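PDB 5INW: putative angiotensinogen from Lampetra fluviatilis, which probably acts as a serine protease inhibitor of the serpin family, binding heparin, which promotes its inhibition of thrombin. Local coordinates for residues V175-K180 / R201-G206; K209-L214 / S232-D237; L388-I393 / T412-M417. The protein carries 1 engineered substitution. One frame throughout, in Å; residues are numbered along the deposited sequence.

In the fold
All three contacts lie on the same side of the molecule, and they follow one another along the chain without interleaving. Contacts 1 and 3 both belong to the large mixed sheet, serpin sheet A: contact 1 pairs strands 168-179 and 200-203, contact 3 strands 389-401 and 405-417, with their centres about 13 Å apart and strand 238-251 lying between. Contact 2 joins helix 208-221, which directly follows strand 200-203, to the loop before strand 238-251. Its centre is about 9 Å from that of contact 1 and 14 Å from that of contact 3, and it touches both. The loop thus links the sheet's edge to the strand inserted after cleavage.

Contact 1: V175-K180 / R201-G206; sequences VVFSKK and RSVDFG
This is a parallel strand pairing in the main sheet, between strand 168-179 and the short strand 200-203. Three backbone bonds carry it: Arg201 N gives to Val176 O (2.9 Å, nearly along the C=O axis), Ser178 N to Arg201 O (2.9 Å), and Val203 N to Ser178 O (2.8 Å). Phe177 and Arg201 project from one face of the sheet, Ser178 and Ser202 from the other. The Phe177 ring, with CG beside its backbone N (chi1 -58°), brings CD1 obliquely to Val203 CG2 at 3.8 Å and to Arg201 CB at 4.1 Å, while Val175 CG1 lies over one of its faces. The guanidinium of Arg201 leads away. Beyond the strand, Phe205 turns back with its CB directed toward 175-180: the ring edge meets Lys179 N through CE2 at 3.3 Å and Phe177 CB through CZ at 4.1 Å, and Val203 CB covers the rim of one ring face. Helix 208-221 packs on this apolar group, with Met215 touching both phenylalanines. With helix 186-196 as the connection, the two strands form a beta-alpha-beta crossover, and in the serpin fold they correspond to strands 2 and 1 of sheet A.

Contact 2: K209-L214 / S232-D237; sequences KNAVEL and SDVDTD
Apolar packing carries this small contact between helix 208-221 and the irregular segment 232-237. Val234 is its centre on the loop side. Its CG1, set between the backbone N and the carbonyl carbon (chi1 71°), rests against two consecutive helix residues: Ala211 CB at 4.0 Å and Val212 CG2, also at 4.0 Å. Both helix side chains leave the backbone toward the loop, so a single methyl group meets the pair of them at once.

A second set of contacts sets a side chain against main chain. Val212 has CG1 anti to its backbone N (chi1 173°), which turns both methyls to the loop. CG2 lies 3.8 Å from Ser232 O and 4.0 Å from Asp233 CA, and CG1 is 3.9 Å from the same Ser232 O. Ser232 and Asp233 contribute backbone here, their side chains starting away from the helix.

No hydrogen bond crosses between the segments; the polar bonds stay within each side or reach just beyond it. On the helix, Leu214 N gives to Asn210 O at 2.8 Å, and Asn210 ND2 bonds Asp207 OD2. In the loop, Asp237 N makes a weak bond of 3.3 Å to Asp235 OD2, while Asp235 O has a weak link to Thr238 OG1 at the start of the next strand.

Val212 also touches Ile231, and Val234 packs on Phe205, just beyond strand 200-203. The loop therefore lies against the first turns of helix 208-221 before it enters strand 238-251, in the place where the segment after serpin helix F leads into strand 3 of sheet A.

Contact 3: L388-I393 / T412-M417; sequences LHVDKI and TVVGIM
The backbones of 389-393 and 412-417 meet as antiparallel strands. His389 and Met417 form a hydrogen-bonded pair, N to O in both directions at nearly straight carbonyls: His389 N to Met417 O and Met417 N to His389 O are each 3.0 Å. After the non-hydrogen-bonded pair Val390-Ile416, a classic bulge sets Asp391 and Lys392 together opposite Gly415. Gly415 O takes Asp391 N at 2.8 Å and Lys392 N in a weak bond, and Gly415 N gives to Lys392 O at 2.8 Å. The helix-like backbone of Asp391 (phi -75°, psi -46°) makes the step that shifts the register by one.

On the face of His389, Met417 dominates. It leaves the strand with CG beside its backbone N, which runs CG past Asp391 CB at 3.9 Å; the bend at chi3 (-34°) then brings CE to 3.9 Å from Asp391 OD1. The imidazole lies side by side with it, pointing the same way, NE2 against Met417 CB. An alanine here lacks CG, SD and CE, and the packing against Asp391 over the bulge would probably loosen.

The face of Val390, Ile393, Val414 and Ile416 is aliphatic: Val390 CG1 meets Val414 CG1 at 3.8 Å and Ile393 lies alongside Val414. Just before the strand, the Leu388 side chain crosses that of Ile416 at about a right angle, CB against CG2.

Farther out, Thr412 OG1 bonds both Ser112 OG and His395 ND1, and the His389 ring meets that of Tyr375. Helix 110-122 underlies the aliphatic face through Ala116 and Leu117. Strand 405-417, the cleaved reactive loop inserted as strand 4 of serpin sheet A, is flanked by strand 389-401 here and by 238-251 along its other edge.

Contact 1: V175-K180 / R201-G206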
loop_
_atom_site.group_PDB
_atom_site.type_symbol
_atom_site.label_atom_id
_atom_site.label_comp_id
_atom_site.label_asym_id
_atom_site.label_seq_id
_atom_site.Cartn_x
_atom_site.Cartn_y
_atom_site.Cartn_z
ATOM N N VAL A 175 -5.281 -14.255 -3.393
ATOM C CA VAL A 175 -5.119 -15.613 -3.912
ATOM C C VAL A 175 -4.329 -16.402 -2.916
ATOM O O VAL A 175 -3.393 -15.859 -2.326
ATOM C CB VAL A 175 -4.410 -15.635 -5.273
ATOM C CG1 VAL A 175 -4.352 -17.055 -5.808
ATOM C CG2 VAL A 175 -5.187 -14.784 -6.279
ATOM N N VAL A 176 -4.757 -17.638 -2.665
ATOM C CA VAL A 176 -4.101 -18.495 -1.720
ATOM C C VAL A 176 -3.773 -19.823 -2.367
ATOM O O VAL A 176 -4.656 -20.618 -2.775
ATOM C CB VAL A 176 -4.953 -18.713 -0.450
ATOM C CG1 VAL A 176 -4.279 -19.704 0.494
ATOM C CG2 VAL A 176 -5.225 -17.373 0.274
ATOM N N PHE A 177 -2.486 -20.101 -2.440
ATOM C CA PHE A 177 -2.020 -21.392 -2.934
ATOM C C PHE A 177 -1.688 -22.305 -1.758
ATOM O O PHE A 177 -1.128 -21.860 -0.760
ATOM C CB PHE A 177 -0.789 -21.186 -3.826
ATOM C CG PHE A 177 -1.028 -20.289 -4.982
ATOM C CD1 PHE A 177 -1.714 -20.752 -6.096
ATOM C CD2 PHE A 177 -0.571 -18.946 -4.951
ATOM C CE1 PHE A 177 -1.927 -19.942 -7.195
ATOM C CE2 PHE A 177 -0.789 -18.103 -6.068
ATOM C CZ PHE A 177 -1.488 -18.609 -7.194
ATOM N N SER A 178 -1.952 -23.588 -1.914
ATOM C CA SER A 178 -1.699 -24.572 -0.861
ATOM C C SER A 178 -0.986 -25.815 -1.404
ATOM O O SER A 178 -1.230 -26.243 -2.544
ATOM C CB SER A 178 -3.037 -24.928 -0.192
ATOM O OG SER A 178 -2.931 -26.073 0.619
ATOM N N LYS A 179 -0.135 -26.413 -0.558
ATOM C CA LYS A 179 0.541 -27.715 -0.895
ATOM C C LYS A 179 -0.457 -28.799 -1.264
ATOM O O LYS A 179 -1.507 -28.941 -0.628
ATOM C CB LYS A 179 1.402 -28.222 0.243
ATOM C CG LYS A 179 2.437 -29.253 -0.136
ATOM C CD LYS A 179 3.217 -29.683 1.107
ATOM C CE LYS A 179 4.625 -30.175 0.797
ATOM N NZ LYS A 179 4.644 -31.527 0.175
ATOM N N LYS A 180 -0.140 -29.526 -2.323
ATOM C CA LYS A 180 -1.095 -30.442 -2.943
ATOM C C LYS A 180 -1.524 -31.550 -2.015
ATOM O O LYS A 180 -2.701 -31.863 -1.943
ATOM C CB LYS A 180 -0.539 -31.051 -4.236
ATOM C CG LYS A 180 -1.614 -31.681 -5.116
ATOM C CD LYS A 180 -1.017 -32.244 -6.394
ATOM C CE LYS A 180 -0.472 -33.631 -6.112
ATOM N NZ LYS A 180 0.062 -34.299 -7.319
ATOM N N ARG A 201 -6.245 -22.597 -4.261
ATOM C CA ARG A 201 -5.774 -23.425 -5.380
ATOM C C ARG A 201 -4.617 -24.262 -4.847
ATOM O O ARG A 201 -3.755 -23.749 -4.138
ATOM C CB ARG A 201 -5.362 -22.569 -6.603
ATOM C CG ARG A 201 -6.384 -21.529 -7.120
ATOM C CD ARG A 201 -7.733 -22.116 -7.571
ATOM N NE ARG A 201 -8.893 -21.185 -7.466
ATOM C CZ ARG A 201 -10.135 -21.408 -7.946
ATOM N NH1 ARG A 201 -10.441 -22.539 -8.574
ATOM N NH2 ARG A 201 -11.095 -20.491 -7.808
ATOM N N SER A 202 -4.616 -25.552 -5.149
ATOM C CA SER A 202 -3.515 -26.426 -4.742
ATOM C C SER A 202 -2.396 -26.496 -5.802
ATOM O O SER A 202 -2.623 -26.243 -6.978
ATOM C CB SER A 202 -4.014 -27.822 -4.388
ATOM O OG SER A 202 -4.757 -28.322 -5.445
ATOM N N VAL A 203 -1.175 -26.781 -5.336
ATOM C CA VAL A 203 0.019 -26.692 -6.169
ATOM C C VAL A 203 1.042 -27.670 -5.702
ATOM O O VAL A 203 1.132 -27.932 -4.494
ATOM C CB VAL A 203 0.677 -25.317 -6.065
ATOM C CG1 VAL A 203 1.951 -25.243 -6.895
ATOM C CG2 VAL A 203 -0.283 -24.241 -6.510
ATOM N N ASP A 204 1.778 -28.232 -6.672
ATOM C CA ASP A 204 2.899 -29.113 -6.407
ATOM C C ASP A 204 4.120 -28.209 -6.332
ATOM O O ASP A 204 4.740 -27.892 -7.347
ATOM C CB ASP A 204 3.027 -30.163 -7.506
ATOM C CG ASP A 204 4.146 -31.187 -7.246
ATOM O OD1 ASP A 204 4.863 -31.121 -6.226
ATOM O OD2 ASP A 204 4.313 -32.082 -8.100
ATOM N N PHE A 205 4.449 -27.757 -5.127
ATOM C CA PHE A 205 5.616 -26.896 -4.931
ATOM C C PHE A 205 6.904 -27.690 -5.049
ATOM O O PHE A 205 7.971 -27.074 -5.103
ATOM C CB PHE A 205 5.595 -26.210 -3.551
ATOM C CG PHE A 205 4.387 -25.337 -3.305
ATOM C CD1 PHE A 205 4.220 -24.168 -3.985
ATOM C CD2 PHE A 205 3.455 -25.670 -2.320
ATOM C CE1 PHE A 205 3.143 -23.340 -3.714
ATOM C CE2 PHE A 205 2.377 -24.842 -2.046
ATOM C CZ PHE A 205 2.225 -23.671 -2.744
ATOM N N GLY A 206 6.835 -29.024 -4.956
ATOM C CA GLY A 206 7.993 -29.899 -5.164
ATOM C C GLY A 206 8.627 -29.712 -6.537
ATOM O O GLY A 206 9.828 -29.532 -6.641
#

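Contact 2: K209-L214 / S232-D237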
loop_
_atom_site.group_PDB
_atom_site.type_symbol
_atom_site.label_atom_id
_atom_site.label_comp_id
_atom_site.label_asym_id
_atom_site.label_seq_id
_atom_site.Cartn_x
_atom_site.Cartn_y
_atom_site.Cartn_z
ATOM N N LYS A 209 9.949 -25.187 -10.519
ATOM C CA LYS A 209 10.083 -24.369 -11.733
ATOM C C LYS A 209 8.695 -24.164 -12.268
ATOM O O LYS A 209 8.304 -23.040 -12.551
ATOM C CB LYS A 209 10.936 -25.048 -12.809
ATOM C CG LYS A 209 12.400 -25.212 -12.441
ATOM C CD LYS A 209 13.242 -24.006 -12.821
ATOM C CE LYS A 209 14.680 -24.176 -12.318
ATOM N NZ LYS A 209 15.618 -23.236 -12.991
ATOM N N ASN A 210 7.975 -25.278 -12.416
ATOM C CA ASN A 210 6.607 -25.254 -12.896
ATOM C C ASN A 210 5.664 -24.613 -11.928
ATOM O O ASN A 210 4.749 -23.897 -12.345
ATOM C CB ASN A 210 6.123 -26.649 -13.270
ATOM C CG ASN A 210 6.718 -27.111 -14.574
ATOM O OD1 ASN A 210 6.920 -26.314 -15.500
ATOM N ND2 ASN A 210 6.998 -28.397 -14.675
ATOM N N ALA A 211 5.882 -24.869 -10.647
ATOM C CA ALA A 211 5.071 -24.222 -9.601
ATOM C C ALA A 211 5.037 -22.653 -9.712
ATOM O O ALA A 211 3.969 -22.069 -9.635
ATOM C CB ALA A 211 5.535 -24.670 -8.217
ATOM N N VAL A 212 6.189 -22.015 -9.944
ATOM C CA VAL A 212 6.260 -20.588 -10.170
ATOM C C VAL A 212 5.507 -20.172 -11.437
ATOM O O VAL A 212 4.792 -19.202 -11.423
ATOM C CB VAL A 212 7.726 -20.064 -10.220
ATOM C CG1 VAL A 212 7.809 -18.593 -10.638
ATOM C CG2 VAL A 212 8.365 -20.188 -8.861
ATOM N N GLU A 213 5.664 -20.900 -12.525
ATOM C CA GLU A 213 4.967 -20.568 -13.770
ATOM C C GLU A 213 3.469 -20.702 -13.624
ATOM O O GLU A 213 2.720 -19.907 -14.210
ATOM C CB GLU A 213 5.390 -21.495 -14.892
ATOM C CG GLU A 213 6.841 -21.342 -15.313
ATOM C CD GLU A 213 7.215 -22.389 -16.340
ATOM O OE1 GLU A 213 6.317 -22.730 -17.156
ATOM O OE2 GLU A 213 8.379 -22.875 -16.298
ATOM N N LEU A 214 3.044 -21.724 -12.875
ATOM C CA LEU A 214 1.626 -22.006 -12.685
ATOM C C LEU A 214 1.024 -20.941 -11.805
ATOM O O LEU A 214 -0.008 -20.353 -12.160
ATOM C CB LEU A 214 1.390 -23.395 -12.073
ATOM C CG LEU A 214 1.634 -24.623 -12.985
ATOM C CD1 LEU A 214 1.823 -25.910 -12.214
ATOM C CD2 LEU A 214 0.521 -24.815 -13.982
ATOM N N SER A 232 8.666 -15.163 -7.749
ATOM C CA SER A 232 9.986 -15.463 -8.332
ATOM C C SER A 232 10.493 -16.865 -7.998
ATOM O O SER A 232 11.095 -17.509 -8.850
ATOM C CB SER A 232 11.020 -14.443 -7.851
ATOM O OG SER A 232 10.969 -14.300 -6.438
ATOM N N ASP A 233 10.220 -17.335 -6.782
ATOM C CA ASP A 233 10.852 -18.534 -6.233
ATOM C C ASP A 233 9.880 -19.157 -5.243
ATOM O O ASP A 233 9.069 -18.454 -4.642
ATOM C CB ASP A 233 12.182 -18.108 -5.541
ATOM C CG ASP A 233 13.290 -19.185 -5.539
ATOM O OD1 ASP A 233 13.009 -20.404 -5.560
ATOM O OD2 ASP A 233 14.480 -18.792 -5.437
ATOM N N VAL A 234 9.983 -20.470 -5.068
ATOM C CA VAL A 234 9.195 -21.202 -4.080
ATOM C C VAL A 234 9.945 -22.441 -3.622
ATOM O O VAL A 234 10.381 -23.256 -4.435
ATOM C CB VAL A 234 7.796 -21.560 -4.634
ATOM C CG1 VAL A 234 7.865 -22.641 -5.711
ATOM C CG2 VAL A 234 6.858 -21.979 -3.523
ATOM N N ASP A 235 10.093 -22.570 -2.308
ATOM C CA ASP A 235 10.692 -23.752 -1.663
ATOM C C ASP A 235 9.822 -25.008 -1.890
ATOM O O ASP A 235 8.595 -24.909 -2.039
ATOM C CB ASP A 235 10.839 -23.474 -0.149
ATOM C CG ASP A 235 11.986 -24.215 0.488
ATOM O OD1 ASP A 235 13.151 -23.923 0.143
ATOM O OD2 ASP A 235 11.731 -25.060 1.374
ATOM N N THR A 236 10.466 -26.174 -1.964
ATOM C CA THR A 236 9.789 -27.496 -1.942
ATOM C C THR A 236 8.929 -27.684 -0.685
ATOM O O THR A 236 7.749 -28.091 -0.768
ATOM C CB THR A 236 10.863 -28.609 -1.972
ATOM O OG1 THR A 236 11.610 -28.491 -3.197
ATOM C CG2 THR A 236 10.260 -30.064 -1.806
ATOM N N ASP A 237 9.535 -27.350 0.460
ATOM C CA ASP A 237 8.893 -27.456 1.780
ATOM C C ASP A 237 7.947 -26.295 2.091
ATOM O O ASP A 237 7.496 -26.127 3.222
ATOM C CB ASP A 237 9.952 -27.554 2.893
ATOM C CG ASP A 237 10.929 -28.746 2.709
ATOM O OD1 ASP A 237 10.905 -29.442 1.643
ATOM O OD2 ASP A 237 11.730 -28.974 3.653
#

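Contact 3: L388-I393 / T412-M417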
loop_
_atom_site.group_PDB
_atom_site.type_symbol
_atom_site.label_atom_id
_atom_site.label_comp_id
_atom_site.label_asym_id
_atom_site.label_seq_id
_atom_site.Cartn_x
_atom_site.Cartn_y
_atom_site.Cartn_z
ATOM N N LEU A 388 2.956 -24.972 11.119
ATOM C CA LEU A 388 3.277 -23.976 10.102
ATOM C C LEU A 388 3.689 -22.647 10.742
ATOM O O LEU A 388 3.217 -22.292 11.839
ATOM C CB LEU A 388 2.090 -23.788 9.160
ATOM C CG LEU A 388 1.521 -25.023 8.412
ATOM C CD1 LEU A 388 0.388 -24.629 7.517
ATOM C CD2 LEU A 388 2.606 -25.731 7.605
ATOM N N HIS A 389 4.606 -21.954 10.057
ATOM C CA HIS A 389 5.009 -20.622 10.427
ATOM C C HIS A 389 5.156 -19.814 9.155
ATOM O O HIS A 389 5.322 -20.386 8.066
ATOM C CB HIS A 389 6.347 -20.640 11.234
ATOM C CG HIS A 389 7.529 -21.180 10.475
ATOM N ND1 HIS A 389 8.533 -20.371 9.997
ATOM C CD2 HIS A 389 7.864 -22.441 10.116
ATOM C CE1 HIS A 389 9.443 -21.103 9.381
ATOM N NE2 HIS A 389 9.047 -22.363 9.421
ATOM N N VAL A 390 5.176 -18.484 9.307
ATOM C CA VAL A 390 5.493 -17.582 8.202
ATOM C C VAL A 390 7.007 -17.579 7.975
ATOM O O VAL A 390 7.767 -17.099 8.795
ATOM C CB VAL A 390 5.053 -16.127 8.486
ATOM C CG1 VAL A 390 5.382 -15.232 7.310
ATOM C CG2 VAL A 390 3.568 -16.056 8.813
ATOM N N ASP A 391 7.429 -18.043 6.807
ATOM C CA ASP A 391 8.827 -17.978 6.394
ATOM C C ASP A 391 9.236 -16.603 5.986
ATOM O O ASP A 391 10.249 -16.153 6.390
ATOM C CB ASP A 391 9.053 -18.877 5.205
ATOM C CG ASP A 391 10.505 -19.033 4.885
ATOM O OD1 ASP A 391 11.318 -19.188 5.829
ATOM O OD2 ASP A 391 10.837 -19.045 3.690
ATOM N N LYS A 392 8.415 -15.940 5.187
ATOM C CA LYS A 392 8.786 -14.782 4.426
ATOM C C LYS A 392 7.555 -13.938 4.030
ATOM O O LYS A 392 6.510 -14.491 3.603
ATOM C CB LYS A 392 9.505 -15.263 3.157
ATOM C CG LYS A 392 9.961 -14.122 2.239
ATOM C CD LYS A 392 11.229 -14.438 1.453
ATOM C CE LYS A 392 12.208 -13.265 1.447
ATOM N NZ LYS A 392 13.627 -13.683 1.155
ATOM N N ILE A 393 7.723 -12.616 4.100
ATOM C CA ILE A 393 6.745 -11.644 3.590
ATOM C C ILE A 393 7.374 -10.508 2.792
ATOM O O ILE A 393 8.113 -9.712 3.330
ATOM C CB ILE A 393 5.994 -10.969 4.731
ATOM C CG1 ILE A 393 5.241 -11.996 5.547
ATOM C CG2 ILE A 393 5.002 -9.960 4.196
ATOM C CD1 ILE A 393 4.353 -11.376 6.619
ATOM N N THR A 412 1.628 -8.050 -2.163
ATOM C CA THR A 412 2.145 -8.645 -0.956
ATOM C C THR A 412 2.088 -10.154 -1.097
ATOM O O THR A 412 1.067 -10.709 -1.468
ATOM C CB THR A 412 1.278 -8.256 0.194
ATOM O OG1 THR A 412 1.109 -6.834 0.138
ATOM C CG2 THR A 412 1.880 -8.698 1.516
ATOM N N VAL A 413 3.198 -10.801 -0.772
ATOM C CA VAL A 413 3.357 -12.229 -0.852
ATOM C C VAL A 413 3.781 -12.750 0.527
ATOM O O VAL A 413 4.725 -12.241 1.101
ATOM C CB VAL A 413 4.402 -12.605 -1.929
ATOM C CG1 VAL A 413 4.596 -14.111 -2.003
ATOM C CG2 VAL A 413 3.940 -12.131 -3.253
ATOM N N VAL A 414 3.139 -13.834 0.991
ATOM C CA VAL A 414 3.454 -14.475 2.267
ATOM C C VAL A 414 3.771 -15.920 1.996
ATOM O O VAL A 414 3.038 -16.575 1.286
ATOM C CB VAL A 414 2.263 -14.423 3.222
ATOM C CG1 VAL A 414 2.665 -14.942 4.599
ATOM C CG2 VAL A 414 1.746 -12.985 3.363
ATOM N N GLY A 415 4.873 -16.427 2.523
ATOM C CA GLY A 415 5.233 -17.825 2.268
ATOM C C GLY A 415 5.151 -18.530 3.581
ATOM O O GLY A 415 5.728 -18.045 4.562
ATOM N N ILE A 416 4.465 -19.663 3.618
ATOM C CA ILE A 416 4.280 -20.405 4.832
ATOM C C ILE A 416 4.982 -21.772 4.688
ATOM O O ILE A 416 4.734 -22.471 3.741
ATOM C CB ILE A 416 2.774 -20.662 5.110
ATOM C CG1 ILE A 416 1.903 -19.416 4.961
ATOM C CG2 ILE A 416 2.544 -21.271 6.510
ATOM C CD1 ILE A 416 1.813 -18.549 6.174
ATOM N N MET A 417 5.807 -22.164 5.657
ATOM C CA MET A 417 6.556 -23.463 5.659
ATOM C C MET A 417 6.333 -24.256 6.953
ATOM O O MET A 417 5.752 -23.733 7.926
ATOM C CB MET A 417 8.072 -23.185 5.591
ATOM C CG MET A 417 8.617 -22.597 4.303
ATOM S SD MET A 417 10.367 -23.003 4.099
ATOM C CE MET A 417 11.022 -23.027 5.771
#